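Local coordinates for tricorn protease (Thermoplasma acidophilum, PDB 1K32), which is a large hexameric serine protease that probably cuts peptides released by the proteasome into shorter products, at residues N15-P20 against G265-F270. Numbering follows the deposited sequence.
Sequences NLLLNP and GSIYIF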
loop_
_atom_site.group_PDB
_atom_site.type_symbol
_atom_site.label_atom_id
_atom_site.label_comp_id
_atom_site.label_asym_id
_atom_site.label_seq_id
_atom_site.Cartn_x
_atom_site.Cartn_y
_atom_site.Cartn_z
ATOM N N ASN A 15 33.398 -54.184 -29.340
ATOM C CA ASN A 15 33.629 -52.880 -28.731
ATOM C C ASN A 15 34.785 -52.121 -29.393
ATOM O O ASN A 15 35.616 -52.704 -30.089
ATOM C CB ASN A 15 33.944 -53.038 -27.240
ATOM C CG ASN A 15 32.749 -53.505 -26.426
ATOM O OD1 ASN A 15 32.594 -54.698 -26.155
ATOM N ND2 ASN A 15 31.899 -52.563 -26.028
ATOM N N LEU A 16 34.829 -50.812 -29.172
ATOM C CA LEU A 16 35.902 -49.987 -29.699
ATOM C C LEU A 16 37.003 -50.061 -28.627
ATOM O O LEU A 16 36.814 -49.589 -27.509
ATOM C CB LEU A 16 35.425 -48.540 -29.872
ATOM C CG LEU A 16 36.370 -47.551 -30.558
ATOM C CD1 LEU A 16 36.377 -47.805 -32.065
ATOM C CD2 LEU A 16 35.913 -46.121 -30.268
ATOM N N LEU A 17 38.139 -50.664 -28.957
ATOM C CA LEU A 17 39.225 -50.802 -27.989
ATOM C C LEU A 17 40.277 -49.726 -28.230
ATOM O O LEU A 17 40.638 -49.461 -29.376
ATOM C CB LEU A 17 39.846 -52.197 -28.104
ATOM C CG LEU A 17 38.858 -53.374 -28.082
ATOM C CD1 LEU A 17 39.637 -54.674 -27.989
ATOM C CD2 LEU A 17 37.891 -53.249 -26.892
ATOM N N LEU A 18 40.786 -49.121 -27.159
ATOM C CA LEU A 18 41.766 -48.055 -27.329
ATOM C C LEU A 18 42.858 -47.950 -26.273
ATOM O O LEU A 18 42.829 -48.614 -25.234
ATOM C CB LEU A 18 41.038 -46.704 -27.360
ATOM C CG LEU A 18 39.680 -46.632 -28.050
ATOM C CD1 LEU A 18 38.680 -46.003 -27.094
ATOM C CD2 LEU A 18 39.787 -45.840 -29.338
ATOM N N ASN A 19 43.821 -47.092 -26.584
ATOM C CA ASN A 19 44.936 -46.743 -25.710
ATOM C C ASN A 19 45.439 -47.859 -24.800
ATOM O O ASN A 19 45.149 -47.892 -23.615
ATOM C CB ASN A 19 44.521 -45.512 -24.899
ATOM C CG ASN A 19 44.091 -44.347 -25.803
ATOM O OD1 ASN A 19 43.518 -43.358 -25.349
ATOM N ND2 ASN A 19 44.380 -44.468 -27.089
ATOM N N PRO A 20 46.238 -48.769 -25.353
ATOM C CA PRO A 20 46.757 -49.882 -24.567
ATOM C C PRO A 20 48.178 -49.683 -24.052
ATOM O O PRO A 20 48.899 -48.800 -24.497
ATOM C CB PRO A 20 46.694 -51.013 -25.570
ATOM C CG PRO A 20 47.260 -50.305 -26.805
ATOM C CD PRO A 20 46.539 -48.961 -26.787
ATOM N N GLY A 265 39.865 -49.291 -33.625
ATOM C CA GLY A 265 39.067 -50.021 -32.656
ATOM C C GLY A 265 39.648 -51.334 -32.165
ATOM O O GLY A 265 39.051 -51.978 -31.312
ATOM N N SER A 266 40.794 -51.751 -32.700
ATOM C CA SER A 266 41.418 -52.998 -32.263
ATOM C C SER A 266 42.778 -52.744 -31.626
ATOM O O SER A 266 43.376 -51.682 -31.799
ATOM C CB SER A 266 41.586 -53.971 -33.434
ATOM O OG SER A 266 40.352 -54.582 -33.790
ATOM N N ILE A 267 43.251 -53.735 -30.884
ATOM C CA ILE A 267 44.533 -53.666 -30.202
ATOM C C ILE A 267 45.519 -54.568 -30.945
ATOM O O ILE A 267 45.222 -55.730 -31.217
ATOM C CB ILE A 267 44.414 -54.171 -28.742
ATOM C CG1 ILE A 267 43.341 -53.376 -27.990
ATOM C CG2 ILE A 267 45.770 -54.097 -28.054
ATOM C CD1 ILE A 267 43.558 -51.878 -27.966
ATOM N N TYR A 268 46.691 -54.029 -31.258
ATOM C CA TYR A 268 47.705 -54.783 -31.976
ATOM C C TYR A 268 49.056 -54.784 -31.264
ATOM O O TYR A 268 49.329 -53.926 -30.429
ATOM C CB TYR A 268 47.923 -54.195 -33.362
ATOM C CG TYR A 268 46.734 -54.234 -34.303
ATOM C CD1 TYR A 268 45.722 -53.280 -34.230
ATOM C CD2 TYR A 268 46.668 -55.182 -35.318
ATOM C CE1 TYR A 268 44.671 -53.267 -35.168
ATOM C CE2 TYR A 268 45.628 -55.178 -36.254
ATOM C CZ TYR A 268 44.643 -54.221 -36.177
ATOM O OH TYR A 268 43.655 -54.200 -37.136
ATOM N N ILE A 269 49.898 -55.747 -31.626
ATOM C CA ILE A 269 51.238 -55.854 -31.066
ATOM C C ILE A 269 52.258 -55.819 -32.197
ATOM O O ILE A 269 52.109 -56.514 -33.202
ATOM C CB ILE A 269 51.464 -57.177 -30.303
ATOM C CG1 ILE A 269 50.581 -57.239 -29.059
ATOM C CG2 ILE A 269 52.935 -57.300 -29.926
ATOM C CD1 ILE A 269 50.807 -58.492 -28.221
ATOM N N PHE A 270 53.289 -55.003 -32.029
ATOM C CA PHE A 270 54.358 -54.911 -33.010
ATOM C C PHE A 270 55.634 -55.450 -32.366
ATOM O O PHE A 270 56.074 -54.944 -31.325
ATOM C CB PHE A 270 54.578 -53.461 -33.437
ATOM C CG PHE A 270 55.801 -53.264 -34.292
ATOM C CD1 PHE A 270 55.901 -53.873 -35.535
ATOM C CD2 PHE A 270 56.858 -52.480 -33.845
ATOM C CE1 PHE A 270 57.039 -53.705 -36.319
ATOM C CE2 PHE A 270 58.002 -52.307 -34.625
ATOM C CZ PHE A 270 58.090 -52.921 -35.862
HETATM O O HOH W 1 36.923 -54.171 -32.116
HETATM O O HOH W 2 40.987 -47.755 -31.821
#
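Leu-17 covers one face of the Gly-265–Ser-266 peptide: its N-H reaches Gly-265 O from 41° out of the carbonyl plane, in a hydrogen bond of 2.8 Å, and its CB and CG lie over the same oxygen. From the opposite face a water donates to Gly-265 O and bridges it to Asn-15 O. A second water accepts from Gly-265 N, 2.6 Å away, and donates to Leu-17 O. Leu-17 and Ile-267 cross at about a right angle; with Ile-267 CG1 anti to its own carbonyl carbon (chi1 -56°), that atom meets Leu-17 CB at 3.7 Å. Ile-267 CD1 sits between Leu-17 and the puckered ring of Pro-20, whose CB is 4.0 Å away. Cutting Ile-267 back to an alanine removes CG1, CG2 and CD1, and would probably leave a gap between Leu-17 CB and the Pro-20 ring. At the positive phi of Gly-265 (91°) a CB would jam against the preceding carbonyl oxygen, and would also fit tightly against Leu-16 CD1. Residues 15-20 run into strand 18-23 and meet the start of strand 266-270, from the first and sixth blades, consistent with ring closure in an N-terminal six-bladed propeller. One direct bond and two water bridges thus join the polar backbone atoms, while Leu-17, Ile-267 and Pro-20 pack as hydrocarbon.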